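Local atomic coordinates of probable manganase-dependent inorganic pyrophosphatase (Clostridium perfringens, PDB entry 3L2B), a protein that probably hydrolyses inorganic pyrophosphate, under control of a regulatory region that binds the inhibitor AMP and the activator diadenosine tetraphosphate. Residues Asp15-Leu20 with Lys36-Ile41; Asn48-Met53 with Asp194-Val199; Thr56-Ala61 with Asp188-Lys193. All coordinates share one frame; numbering follows the deposited sequence.

Overall arrangement
The three contacts all reach the diadenosine tetraphosphate. Contact 1 stays within the first CBS domain. Contacts 2 and 3 join it to the second CBS domain, across the intervening DRTGG segment of the chain. Contact 1 closes before contact 2 opens, and the pair 56-61 with 188-193 falls between the two segments of contact 2. Centres of contacts 1 and 2, and of contacts 2 and 3, are about 13 Å apart; those of contacts 1 and 3 are about 15 Å apart. Strands 40-44 and 50-55 link contacts 1 and 2 in one sheet, and helix 56-64 follows directly into contact 3. Together they help shape the nucleotide pocket from both CBS domains.

Contact 1. Residues Asp15-Leu20 with Lys36-Ile41; sequences DKIAPL and KNLKSI. With B4P (bis(adenosine)-5'-tetraphosphate), chain C.
This contact lies in the first CBS domain. The loop 15-20 packs on the start of strand 40-44, just after helix 26-35. It is purely apolar, with no hydrogen bond between the two segments. Ile41 is the central residue. Its CG1 is anti to the backbone N (chi1 -169°), which leaves CG2 in the crowded position between N and the carbonyl carbon. Both branches therefore meet Leu20, whose side chain crosses that of Ile41 at about a right angle. Ile41 CG2 presses on Leu20 CD1 at 3.5 Å, tighter than usual for two carbons. Ile41 CD1 sits 3.5 Å from Leu20 CG. Ile17 fills the other end. Its CG2, anti to the backbone N, meets Ile41 CG1 obliquely at 3.9 Å. The same methyl meets Leu38 CD1 at 3.8 Å, the two side chains reaching tip to tip. Ile32 of helix 26-35 touches both Leu20 and Ile41. The backbone of Leu20 bonds to Pro42 and Ala44, so the loop runs beside strand 40-44. Lys39 is turned to the nucleotide instead. Its chain bends at chi3 (-69°) and brings the ammonium to the tetraphosphate. Besides a weak hydrogen bond to Ser218 OG, Lys39 NZ makes three bonds to the ligand, at 2.8 Å to O1B, 2.9 Å to O1D and 2.9 Å to O3G, the oxygen bridging the PG and PD phosphates of B4P.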
loop_
_atom_site.group_PDB
_atom_site.type_symbol
_atom_site.label_atom_id
_atom_site.label_comp_id
_atom_site.label_asym_id
_atom_site.label_seq_id
_atom_site.Cartn_x
_atom_site.Cartn_y
_atom_site.Cartn_z
ATOM N N ASP A 15 -26.590 -2.901 10.474
ATOM C CA ASP A 15 -25.595 -3.921 10.199
ATOM C C ASP A 15 -24.872 -4.243 11.487
ATOM O O ASP A 15 -24.168 -3.400 12.058
ATOM C CB ASP A 15 -24.576 -3.446 9.161
ATOM C CG ASP A 15 -25.220 -2.877 7.916
ATOM O OD1 ASP A 15 -26.161 -3.487 7.369
ATOM O OD2 ASP A 15 -24.768 -1.805 7.477
ATOM N N LYS A 16 -25.054 -5.470 11.947
ATOM C CA LYS A 16 -24.279 -5.962 13.060
ATOM C C LYS A 16 -22.937 -6.301 12.474
ATOM O O LYS A 16 -22.833 -7.129 11.585
ATOM C CB LYS A 16 -24.916 -7.192 13.697
ATOM C CG LYS A 16 -26.337 -6.976 14.174
ATOM C CD LYS A 16 -26.430 -5.916 15.277
ATOM C CE LYS A 16 -27.890 -5.500 15.527
ATOM N NZ LYS A 16 -28.871 -6.639 15.424
ATOM N N ILE A 17 -21.911 -5.607 12.918
ATOM C CA ILE A 17 -20.550 -5.928 12.483
ATOM C C ILE A 17 -19.778 -6.223 13.721
ATOM O O ILE A 17 -19.764 -5.405 14.637
ATOM C CB ILE A 17 -19.821 -4.743 11.819
ATOM C CG1 ILE A 17 -20.736 -3.916 10.909
ATOM C CG2 ILE A 17 -18.575 -5.241 11.064
ATOM C CD1 ILE A 17 -20.066 -2.621 10.478
ATOM N N ALA A 18 -19.140 -7.379 13.754
ATOM C CA ALA A 18 -18.202 -7.681 14.836
ATOM C C ALA A 18 -16.974 -6.785 14.661
ATOM O O ALA A 18 -16.339 -6.822 13.621
ATOM C CB ALA A 18 -17.793 -9.173 14.825
ATOM N N PRO A 19 -16.672 -5.947 15.656
ATOM C CA PRO A 19 -15.536 -5.012 15.528
ATOM C C PRO A 19 -14.181 -5.656 15.650
ATOM O O PRO A 19 -14.046 -6.708 16.234
ATOM C CB PRO A 19 -15.733 -4.033 16.685
ATOM C CG PRO A 19 -16.676 -4.714 17.639
ATOM C CD PRO A 19 -17.444 -5.747 16.896
ATOM N N LEU A 20 -13.189 -4.994 15.073
ATOM C CA LEU A 20 -11.802 -5.417 15.190
ATOM C C LEU A 20 -11.197 -5.019 16.531
ATOM O O LEU A 20 -11.438 -3.928 17.055
ATOM C CB LEU A 20 -10.970 -4.766 14.080
ATOM C CG LEU A 20 -11.353 -5.172 12.661
ATOM C CD1 LEU A 20 -10.487 -4.461 11.669
ATOM C CD2 LEU A 20 -11.242 -6.700 12.482
ATOM N N LYS A 36 -16.383 -9.838 4.184
ATOM C CA LYS A 36 -17.699 -9.348 4.618
ATOM C C LYS A 36 -18.181 -8.143 3.796
ATOM O O LYS A 36 -19.180 -7.506 4.131
ATOM C CB LYS A 36 -17.686 -9.029 6.117
ATOM C CG LYS A 36 -17.297 -10.231 6.997
ATOM C CD LYS A 36 -17.738 -10.029 8.453
ATOM C CE LYS A 36 -17.172 -11.098 9.421
ATOM N NZ LYS A 36 -17.829 -12.459 9.286
ATOM N N ASN A 37 -17.475 -7.866 2.709
ATOM C CA ASN A 37 -17.880 -6.856 1.735
ATOM C C ASN A 37 -18.027 -5.460 2.331
ATOM O O ASN A 37 -18.864 -4.662 1.914
ATOM C CB ASN A 37 -19.186 -7.278 1.050
ATOM C CG ASN A 37 -19.408 -6.566 -0.268
ATOM O OD1 ASN A 37 -18.470 -6.378 -1.045
ATOM N ND2 ASN A 37 -20.656 -6.166 -0.536
ATOM N N LEU A 38 -17.186 -5.178 3.310
ATOM C CA LEU A 38 -17.226 -3.903 4.024
ATOM C C LEU A 38 -16.260 -2.888 3.411
ATOM O O LEU A 38 -15.239 -3.259 2.862
ATOM C CB LEU A 38 -16.904 -4.137 5.497
ATOM C CG LEU A 38 -17.802 -5.163 6.202
ATOM C CD1 LEU A 38 -17.235 -5.499 7.563
ATOM C CD2 LEU A 38 -19.238 -4.660 6.322
ATOM N N LYS A 39 -16.626 -1.614 3.475
ATOM C CA LYS A 39 -15.753 -0.512 3.046
ATOM C C LYS A 39 -15.109 0.102 4.275
ATOM O O LYS A 39 -14.078 0.773 4.213
ATOM C CB LYS A 39 -16.550 0.557 2.283
ATOM C CG LYS A 39 -17.468 -0.029 1.193
ATOM C CD LYS A 39 -18.235 1.031 0.370
ATOM C CE LYS A 39 -19.304 1.741 1.189
ATOM N NZ LYS A 39 -19.931 2.856 0.440
ATOM N N SER A 40 -15.746 -0.129 5.411
ATOM C CA SER A 40 -15.159 0.227 6.702
ATOM C C SER A 40 -15.601 -0.740 7.773
ATOM O O SER A 40 -16.515 -1.558 7.577
ATOM C CB SER A 40 -15.533 1.633 7.099
ATOM O OG SER A 40 -16.905 1.664 7.388
ATOM N N ILE A 41 -14.910 -0.659 8.903
ATOM C CA ILE A 41 -15.126 -1.592 10.001
ATOM C C ILE A 41 -14.693 -0.966 11.314
ATOM O O ILE A 41 -13.612 -0.385 11.414
ATOM C CB ILE A 41 -14.403 -2.932 9.773
ATOM C CG1 ILE A 41 -14.864 -3.982 10.792
ATOM C CG2 ILE A 41 -12.901 -2.736 9.820
ATOM C CD1 ILE A 41 -14.213 -5.354 10.611
HETATM P PA B4P C . -17.350 7.890 2.978
HETATM O O1A B4P C . -17.629 9.251 2.510
HETATM O O2A B4P C . -18.462 7.282 3.943
HETATM O O3A B4P C . -17.057 7.045 1.670
HETATM P PB B4P C . -17.117 5.464 1.463
HETATM O O1B B4P C . -18.506 4.978 1.489
HETATM O O2B B4P C . -16.144 4.728 2.485
HETATM O O3B B4P C . -16.486 5.397 -0.009
HETATM P PG B4P C . -17.376 5.515 -1.337
HETATM O O1G B4P C . -18.364 6.601 -1.141
HETATM O O2G B4P C . -16.492 5.624 -2.648
HETATM O O3G B4P C . -18.071 4.077 -1.446
HETATM P PD B4P C . -18.929 3.704 -2.758
HETATM O O1D B4P C . -19.971 2.725 -2.409
HETATM O O2D B4P C . -19.498 5.038 -3.450
HETATM O O5E B4P C . -16.008 7.958 3.834
HETATM C C5E B4P C . -14.755 8.164 3.177
HETATM C C4E B4P C . -13.662 7.929 4.212
HETATM O O4E B4P C . -13.918 8.723 5.363
HETATM C C3E B4P C . -13.673 6.498 4.699
HETATM O O3E B4P C . -12.685 5.770 4.021
HETATM C C2E B4P C . -13.419 6.570 6.182
HETATM O O2E B4P C . -12.034 6.477 6.452
HETATM C C1E B4P C . -13.889 7.942 6.589
HETATM N N9A B4P C . -15.192 7.776 7.284
HETATM C C8A B4P C . -16.237 7.021 6.861
HETATM N N7A B4P C . -17.273 7.070 7.749
HETATM C C5A B4P C . -16.902 7.867 8.759
HETATM C C6A B4P C . -17.500 8.342 10.007
HETATM N N6A B4P C . -18.738 7.988 10.360
HETATM N N1A B4P C . -16.768 9.150 10.808
HETATM C C2A B4P C . -15.524 9.529 10.463
HETATM N N3A B4P C . -14.919 9.122 9.346
HETATM C C4A B4P C . -15.526 8.308 8.460
HETATM O O5F B4P C . -17.809 3.041 -3.667
HETATM C C5F B4P C . -17.123 1.899 -3.186
HETATM C C4F B4P C . -16.105 1.500 -4.223
HETATM O O4F B4P C . -16.790 1.066 -5.403
HETATM C C3F B4P C . -15.228 2.673 -4.595
HETATM O O3F B4P C . -13.977 2.607 -3.906
HETATM C C2F B4P C . -15.045 2.522 -6.098
HETATM O O2F B4P C . -13.875 1.753 -6.282
HETATM C C1F B4P C . -16.284 1.752 -6.556
HETATM N N9B B4P C . -17.222 2.736 -7.134
HETATM C C8B B4P C . -17.514 3.966 -6.666
HETATM N N7B B4P C . -18.385 4.593 -7.493
HETATM C C5B B4P C . -18.658 3.773 -8.512
HETATM C C6B B4P C . -19.493 3.826 -9.727
HETATM N N6B B4P C . -20.233 4.913 -10.015
HETATM N N1B B4P C . -19.491 2.756 -10.532
HETATM C C2B B4P C . -18.765 1.663 -10.262
HETATM N N3B B4P C . -17.972 1.551 -9.187
HETATM C C4B B4P C . -17.880 2.558 -8.283
#

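Contact 2. Residues Asn48-Met53 with Asp194-Val199; sequences NHLLGM and DNLVAV. With B4P (bis(adenosine)-5'-tetraphosphate), chain C.
The two backbones cross obliquely and draw closer, from 9.1 Å between the CA atoms of Leu50 and Ala198 to 6.7 Å between those of Gly52 and Leu196; no hydrogen bond joins them. Leu51 and Gly52 form a classic beta bulge facing Val43. Leu196 carries the packing. Its CG is anti to the backbone N. Its CD2 lies 3.4 Å from Gly52 CA, where no side chain intervenes. The same methyl meets Leu50 CD2, tip to tip. Leu50 CD2 also touches Ala198 CB. Leu196 CD1 packs on Met53 CB and lies over the adenine, 3.3 Å from B4P N1A. Met53 reaches the same face of the base. Its chain bends at chi3, and SD sits 3.7 Å from B4P N7A. Val197 points its side chain away from segment 48-53 and reads the base with its backbone. Val197 N donates to B4P N1A at 3.0 Å, nearly straight at 174°. B4P N6A donates to Val197 O at 3.0 Å. These two bonds use the adenine atoms of Watson-Crick pairing and so suit adenine. Such an adenosine site, between two CBS domains, is characteristic of a Bateman module.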
loop_
_atom_site.group_PDB
_atom_site.type_symbol
_atom_site.label_atom_id
_atom_site.label_comp_id
_atom_site.label_asym_id
_atom_site.label_seq_id
_atom_site.Cartn_x
_atom_site.Cartn_y
_atom_site.Cartn_z
ATOM N N ASN A 48 -15.437 -3.804 24.433
ATOM C CA ASN A 48 -16.221 -3.583 23.239
ATOM C C ASN A 48 -16.695 -2.138 23.211
ATOM O O ASN A 48 -17.769 -1.843 22.732
ATOM C CB ASN A 48 -17.390 -4.566 23.193
ATOM C CG ASN A 48 -17.891 -4.796 21.799
ATOM O OD1 ASN A 48 -17.120 -5.123 20.893
ATOM N ND2 ASN A 48 -19.202 -4.650 21.609
ATOM N N HIS A 49 -15.889 -1.253 23.780
ATOM C CA HIS A 49 -16.069 0.188 23.596
ATOM C C HIS A 49 -15.382 0.601 22.269
ATOM O O HIS A 49 -14.402 -0.018 21.851
ATOM C CB HIS A 49 -15.510 0.973 24.797
ATOM C CG HIS A 49 -16.325 0.824 26.056
ATOM N ND1 HIS A 49 -16.250 1.716 27.106
ATOM C CD2 HIS A 49 -17.249 -0.102 26.417
ATOM C CE1 HIS A 49 -17.100 1.352 28.051
ATOM N NE2 HIS A 49 -17.723 0.254 27.656
ATOM N N LEU A 50 -15.913 1.643 21.623
ATOM C CA LEU A 50 -15.423 2.106 20.314
ATOM C C LEU A 50 -14.099 2.857 20.449
ATOM O O LEU A 50 -13.969 3.798 21.206
ATOM C CB LEU A 50 -16.477 2.979 19.591
ATOM C CG LEU A 50 -16.220 3.336 18.095
ATOM C CD1 LEU A 50 -16.144 2.108 17.172
ATOM C CD2 LEU A 50 -17.296 4.293 17.606
ATOM N N LEU A 51 -13.100 2.420 19.720
ATOM C CA LEU A 51 -11.834 3.164 19.703
ATOM C C LEU A 51 -11.671 3.977 18.410
ATOM O O LEU A 51 -11.053 5.032 18.392
ATOM C CB LEU A 51 -10.659 2.217 19.850
ATOM C CG LEU A 51 -10.447 1.551 21.199
ATOM C CD1 LEU A 51 -9.262 0.581 21.056
ATOM C CD2 LEU A 51 -10.224 2.567 22.366
ATOM N N GLY A 52 -12.246 3.463 17.332
ATOM C CA GLY A 52 -12.159 4.112 16.019
ATOM C C GLY A 52 -12.743 3.297 14.877
ATOM O O GLY A 52 -13.547 2.372 15.073
ATOM N N MET A 53 -12.304 3.647 13.675
ATOM C CA MET A 53 -12.791 3.028 12.443
ATOM C C MET A 53 -11.698 2.893 11.363
ATOM O O MET A 53 -10.878 3.793 11.162
ATOM C CB MET A 53 -13.958 3.837 11.889
ATOM C CG MET A 53 -14.578 3.233 10.638
ATOM S SD MET A 53 -15.546 4.463 9.709
ATOM C CE MET A 53 -17.231 3.975 10.124
ATOM N N ASP A 194 -9.857 10.487 15.722
ATOM C CA ASP A 194 -10.399 11.822 15.940
ATOM C C ASP A 194 -11.495 12.137 14.943
ATOM O O ASP A 194 -11.414 11.770 13.765
ATOM C CB ASP A 194 -9.274 12.841 15.827
ATOM C CG ASP A 194 -8.162 12.562 16.816
ATOM O OD1 ASP A 194 -8.461 12.572 18.036
ATOM O OD2 ASP A 194 -7.020 12.295 16.379
ATOM N N ASN A 195 -12.534 12.795 15.432
ATOM C CA ASN A 195 -13.648 13.234 14.585
ATOM C C ASN A 195 -14.362 12.061 13.878
ATOM O O ASN A 195 -14.958 12.205 12.811
ATOM C CB ASN A 195 -13.159 14.288 13.574
ATOM C CG ASN A 195 -12.113 15.257 14.186
ATOM O OD1 ASN A 195 -10.937 15.227 13.821
ATOM N ND2 ASN A 195 -12.543 16.082 15.131
ATOM N N LEU A 196 -14.270 10.893 14.491
ATOM C CA LEU A 196 -15.108 9.765 14.106
ATOM C C LEU A 196 -16.497 10.159 14.523
ATOM O O LEU A 196 -16.700 10.655 15.625
ATOM C CB LEU A 196 -14.670 8.465 14.795
ATOM C CG LEU A 196 -15.475 7.206 14.485
ATOM C CD1 LEU A 196 -15.688 6.968 12.983
ATOM C CD2 LEU A 196 -14.795 6.013 15.089
ATOM N N VAL A 197 -17.440 10.010 13.615
ATOM C CA VAL A 197 -18.823 10.341 13.916
ATOM C C VAL A 197 -19.611 9.057 14.109
ATOM O O VAL A 197 -19.756 8.251 13.195
ATOM C CB VAL A 197 -19.445 11.208 12.802
ATOM C CG1 VAL A 197 -20.878 11.568 13.144
ATOM C CG2 VAL A 197 -18.589 12.473 12.565
ATOM N N ALA A 198 -20.086 8.877 15.339
ATOM C CA ALA A 198 -20.874 7.717 15.739
ATOM C C ALA A 198 -22.236 8.180 16.164
ATOM O O ALA A 198 -22.424 9.334 16.498
ATOM C CB ALA A 198 -20.207 7.015 16.889
ATOM N N VAL A 199 -23.181 7.257 16.168
ATOM C CA VAL A 199 -24.505 7.519 16.694
ATOM C C VAL A 199 -24.825 6.523 17.805
ATOM O O VAL A 199 -24.263 5.432 17.870
ATOM C CB VAL A 199 -25.576 7.483 15.588
ATOM C CG1 VAL A 199 -25.196 8.414 14.466
ATOM C CG2 VAL A 199 -25.765 6.095 15.053
HETATM P PA B4P C . -17.350 7.890 2.978
HETATM O O1A B4P C . -17.629 9.251 2.510
HETATM O O2A B4P C . -18.462 7.282 3.943
HETATM O O3A B4P C . -17.057 7.045 1.670
HETATM P PB B4P C . -17.117 5.464 1.463
HETATM O O1B B4P C . -18.506 4.978 1.489
HETATM O O2B B4P C . -16.144 4.728 2.485
HETATM O O3B B4P C . -16.486 5.397 -0.009
HETATM P PG B4P C . -17.376 5.515 -1.337
HETATM O O1G B4P C . -18.364 6.601 -1.141
HETATM O O2G B4P C . -16.492 5.624 -2.648
HETATM O O3G B4P C . -18.071 4.077 -1.446
HETATM P PD B4P C . -18.929 3.704 -2.758
HETATM O O1D B4P C . -19.971 2.725 -2.409
HETATM O O2D B4P C . -19.498 5.038 -3.450
HETATM O O5E B4P C . -16.008 7.958 3.834
HETATM C C5E B4P C . -14.755 8.164 3.177
HETATM C C4E B4P C . -13.662 7.929 4.212
HETATM O O4E B4P C . -13.918 8.723 5.363
HETATM C C3E B4P C . -13.673 6.498 4.699
HETATM O O3E B4P C . -12.685 5.770 4.021
HETATM C C2E B4P C . -13.419 6.570 6.182
HETATM O O2E B4P C . -12.034 6.477 6.452
HETATM C C1E B4P C . -13.889 7.942 6.589
HETATM N N9A B4P C . -15.192 7.776 7.284
HETATM C C8A B4P C . -16.237 7.021 6.861
HETATM N N7A B4P C . -17.273 7.070 7.749
HETATM C C5A B4P C . -16.902 7.867 8.759
HETATM C C6A B4P C . -17.500 8.342 10.007
HETATM N N6A B4P C . -18.738 7.988 10.360
HETATM N N1A B4P C . -16.768 9.150 10.808
HETATM C C2A B4P C . -15.524 9.529 10.463
HETATM N N3A B4P C . -14.919 9.122 9.346
HETATM C C4A B4P C . -15.526 8.308 8.460
HETATM O O5F B4P C . -17.809 3.041 -3.667
HETATM C C5F B4P C . -17.123 1.899 -3.186
HETATM C C4F B4P C . -16.105 1.500 -4.223
HETATM O O4F B4P C . -16.790 1.066 -5.403
HETATM C C3F B4P C . -15.228 2.673 -4.595
HETATM O O3F B4P C . -13.977 2.607 -3.906
HETATM C C2F B4P C . -15.045 2.522 -6.098
HETATM O O2F B4P C . -13.875 1.753 -6.282
HETATM C C1F B4P C . -16.284 1.752 -6.556
HETATM N N9B B4P C . -17.222 2.736 -7.134
HETATM C C8B B4P C . -17.514 3.966 -6.666
HETATM N N7B B4P C . -18.385 4.593 -7.493
HETATM C C5B B4P C . -18.658 3.773 -8.512
HETATM C C6B B4P C . -19.493 3.826 -9.727
HETATM N N6B B4P C . -20.233 4.913 -10.015
HETATM N N1B B4P C . -19.491 2.756 -10.532
HETATM C C2B B4P C . -18.765 1.663 -10.262
HETATM N N3B B4P C . -17.972 1.551 -9.187
HETATM C C4B B4P C . -17.880 2.558 -8.283
#

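Contact 3. Residues Thr56-Ala61 with Asp188-Lys193; sequences TSNITA and DYVMTK. With B4P (bis(adenosine)-5'-tetraphosphate), chain C.
Water 1 is held by three partners. It donates to Asn58 OD1 at 2.7 Å. It is also bonded to Thr192 OG1 at 2.7 Å and to the ribose hydroxyl O2E of B4P at 2.5 Å. The water thus ties the nucleotide to both CBS domains. Asn58 makes a direct bond as well. Its ND2 donates to Thr192 OG1 at 3.0 Å, nearly straight at 168° and in the plane of the amide. The two side chains cross at about a right angle. Asn58 OD1 also accepts from Ser55 N, which fixes which way the amide is turned. The CB of Asn58 already points to the second segment, and with CG anti to the carbonyl carbon (chi1 -56°) the amide is carried on to Thr192. Asn58 CB packs against Val190, 3.4 Å from its CG1. The hydroxyl of Ser57 points at the same ribose, with OG 2.7 Å from B4P O2E. Within segment 188-193 the turn is braced by Lys193, whose NZ donates to the carbonyl oxygens of Asp188 and Met191. Thr192 continues the link on the strand side, since its backbone bonds to Met53. Val190 packs against Leu26 of helix 26-35 and Leu54 of strand 50-55. Helix 56-64 also meets the second subunit, where Thr56 and Thr60 each pair through OG1 with the same residue of that subunit.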
loop_
_atom_site.group_PDB
_atom_site.type_symbol
_atom_site.label_atom_id
_atom_site.label_comp_id
_atom_site.label_asym_id
_atom_site.label_seq_id
_atom_site.Cartn_x
_atom_site.Cartn_y
_atom_site.Cartn_z
ATOM N N THR A 56 -10.573 1.810 3.716
ATOM C CA THR A 56 -9.499 1.740 2.710
ATOM C C THR A 56 -8.819 3.092 2.493
ATOM O O THR A 56 -7.728 3.117 1.977
ATOM C CB THR A 56 -9.945 1.172 1.363
ATOM O OG1 THR A 56 -10.874 2.064 0.754
ATOM C CG2 THR A 56 -10.571 -0.218 1.538
ATOM N N SER A 57 -9.441 4.188 2.920
ATOM C CA SER A 57 -8.787 5.502 2.912
ATOM C C SER A 57 -7.633 5.603 3.917
ATOM O O SER A 57 -6.577 6.147 3.605
ATOM C CB SER A 57 -9.795 6.608 3.175
ATOM O OG SER A 57 -10.190 6.660 4.537
ATOM N N ASN A 58 -7.820 5.049 5.115
ATOM C CA ASN A 58 -6.725 4.950 6.121
ATOM C C ASN A 58 -5.583 4.067 5.623
ATOM O O ASN A 58 -4.400 4.340 5.800
ATOM C CB ASN A 58 -7.197 4.248 7.432
ATOM C CG ASN A 58 -8.383 4.897 8.090
ATOM O OD1 ASN A 58 -9.313 4.190 8.473
ATOM N ND2 ASN A 58 -8.388 6.218 8.216
ATOM N N ILE A 59 -5.978 2.919 5.106
ATOM C CA ILE A 59 -5.031 1.896 4.680
ATOM C C ILE A 59 -4.199 2.464 3.527
ATOM O O ILE A 59 -2.966 2.385 3.540
ATOM C CB ILE A 59 -5.718 0.605 4.167
ATOM C CG1 ILE A 59 -6.536 -0.088 5.294
ATOM C CG2 ILE A 59 -4.667 -0.378 3.599
ATOM C CD1 ILE A 59 -7.180 -1.418 4.896
ATOM N N THR A 60 -4.878 3.076 2.556
ATOM C CA THR A 60 -4.160 3.629 1.405
ATOM C C THR A 60 -3.181 4.718 1.847
ATOM O O THR A 60 -2.024 4.734 1.429
ATOM C CB THR A 60 -5.088 4.177 0.342
ATOM O OG1 THR A 60 -5.869 3.113 -0.203
ATOM C CG2 THR A 60 -4.307 4.850 -0.774
ATOM N N ALA A 61 -3.654 5.610 2.710
ATOM C CA ALA A 61 -2.828 6.715 3.160
ATOM C C ALA A 61 -1.566 6.181 3.820
ATOM O O ALA A 61 -0.483 6.665 3.576
ATOM C CB ALA A 61 -3.605 7.643 4.101
ATOM N N ASP A 188 -5.022 0.176 15.040
ATOM C CA ASP A 188 -5.174 1.385 15.876
ATOM C C ASP A 188 -4.125 2.433 15.590
ATOM O O ASP A 188 -4.281 3.587 15.978
ATOM C CB ASP A 188 -5.263 1.086 17.388
ATOM C CG ASP A 188 -3.929 0.684 18.002
ATOM O OD1 ASP A 188 -3.826 0.722 19.227
ATOM O OD2 ASP A 188 -3.009 0.273 17.274
ATOM N N TYR A 189 -3.070 2.063 14.870
ATOM C CA TYR A 189 -2.131 3.090 14.411
ATOM C C TYR A 189 -2.688 3.846 13.221
ATOM O O TYR A 189 -2.363 5.001 13.002
ATOM C CB TYR A 189 -0.798 2.503 14.009
ATOM C CG TYR A 189 0.246 3.553 13.631
ATOM C CD1 TYR A 189 0.747 4.432 14.577
ATOM C CD2 TYR A 189 0.726 3.655 12.329
ATOM C CE1 TYR A 189 1.739 5.377 14.245
ATOM C CE2 TYR A 189 1.705 4.613 11.976
ATOM C CZ TYR A 189 2.212 5.461 12.939
ATOM O OH TYR A 189 3.179 6.396 12.606
ATOM N N VAL A 190 -3.554 3.172 12.485
ATOM C CA VAL A 190 -3.969 3.610 11.131
ATOM C C VAL A 190 -5.396 4.160 11.077
ATOM O O VAL A 190 -5.730 5.031 10.300
ATOM C CB VAL A 190 -3.814 2.415 10.158
ATOM C CG1 VAL A 190 -4.722 2.545 8.936
ATOM C CG2 VAL A 190 -2.378 2.301 9.744
ATOM N N MET A 191 -6.226 3.641 11.957
ATOM C CA MET A 191 -7.654 3.922 11.953
ATOM C C MET A 191 -7.941 5.389 12.206
ATOM O O MET A 191 -7.171 6.099 12.841
ATOM C CB MET A 191 -8.362 3.056 13.018
ATOM C CG MET A 191 -8.124 3.536 14.455
ATOM S SD MET A 191 -8.601 2.346 15.739
ATOM C CE MET A 191 -8.019 3.327 17.133
ATOM N N THR A 192 -9.082 5.824 11.708
ATOM C CA THR A 192 -9.645 7.126 12.088
ATOM C C THR A 192 -10.029 7.087 13.576
ATOM O O THR A 192 -10.805 6.240 13.988
ATOM C CB THR A 192 -10.917 7.475 11.224
ATOM O OG1 THR A 192 -10.611 7.369 9.819
ATOM C CG2 THR A 192 -11.439 8.891 11.549
ATOM N N LYS A 193 -9.449 7.984 14.369
ATOM C CA LYS A 193 -9.769 8.106 15.804
ATOM C C LYS A 193 -10.518 9.397 16.054
ATOM O O LYS A 193 -11.674 9.411 16.482
ATOM C CB LYS A 193 -8.498 8.103 16.653
ATOM C CG LYS A 193 -7.770 6.767 16.678
ATOM C CD LYS A 193 -6.359 6.882 17.219
ATOM C CE LYS A 193 -5.362 7.367 16.132
ATOM N NZ LYS A 193 -5.090 6.377 14.994
HETATM P PA B4P C . -17.350 7.890 2.978
HETATM O O1A B4P C . -17.629 9.251 2.510
HETATM O O2A B4P C . -18.462 7.282 3.943
HETATM O O3A B4P C . -17.057 7.045 1.670
HETATM P PB B4P C . -17.117 5.464 1.463
HETATM O O1B B4P C . -18.506 4.978 1.489
HETATM O O2B B4P C . -16.144 4.728 2.485
HETATM O O3B B4P C . -16.486 5.397 -0.009
HETATM P PG B4P C . -17.376 5.515 -1.337
HETATM O O1G B4P C . -18.364 6.601 -1.141
HETATM O O2G B4P C . -16.492 5.624 -2.648
HETATM O O3G B4P C . -18.071 4.077 -1.446
HETATM P PD B4P C . -18.929 3.704 -2.758
HETATM O O1D B4P C . -19.971 2.725 -2.409
HETATM O O2D B4P C . -19.498 5.038 -3.450
HETATM O O5E B4P C . -16.008 7.958 3.834
HETATM C C5E B4P C . -14.755 8.164 3.177
HETATM C C4E B4P C . -13.662 7.929 4.212
HETATM O O4E B4P C . -13.918 8.723 5.363
HETATM C C3E B4P C . -13.673 6.498 4.699
HETATM O O3E B4P C . -12.685 5.770 4.021
HETATM C C2E B4P C . -13.419 6.570 6.182
HETATM O O2E B4P C . -12.034 6.477 6.452
HETATM C C1E B4P C . -13.889 7.942 6.589
HETATM N N9A B4P C . -15.192 7.776 7.284
HETATM C C8A B4P C . -16.237 7.021 6.861
HETATM N N7A B4P C . -17.273 7.070 7.749
HETATM C C5A B4P C . -16.902 7.867 8.759
HETATM C C6A B4P C . -17.500 8.342 10.007
HETATM N N6A B4P C . -18.738 7.988 10.360
HETATM N N1A B4P C . -16.768 9.150 10.808
HETATM C C2A B4P C . -15.524 9.529 10.463
HETATM N N3A B4P C . -14.919 9.122 9.346
HETATM C C4A B4P C . -15.526 8.308 8.460
HETATM O O5F B4P C . -17.809 3.041 -3.667
HETATM C C5F B4P C . -17.123 1.899 -3.186
HETATM C C4F B4P C . -16.105 1.500 -4.223
HETATM O O4F B4P C . -16.790 1.066 -5.403
HETATM C C3F B4P C . -15.228 2.673 -4.595
HETATM O O3F B4P C . -13.977 2.607 -3.906
HETATM C C2F B4P C . -15.045 2.522 -6.098
HETATM O O2F B4P C . -13.875 1.753 -6.282
HETATM C C1F B4P C . -16.284 1.752 -6.556
HETATM N N9B B4P C . -17.222 2.736 -7.134
HETATM C C8B B4P C . -17.514 3.966 -6.666
HETATM N N7B B4P C . -18.385 4.593 -7.493
HETATM C C5B B4P C . -18.658 3.773 -8.512
HETATM C C6B B4P C . -19.493 3.826 -9.727
HETATM N N6B B4P C . -20.233 4.913 -10.015
HETATM N N1B B4P C . -19.491 2.756 -10.532
HETATM C C2B B4P C . -18.765 1.663 -10.262
HETATM N N3B B4P C . -17.972 1.551 -9.187
HETATM C C4B B4P C . -17.880 2.558 -8.283
HETATM O O HOH W 1 -11.776 5.235 8.583
#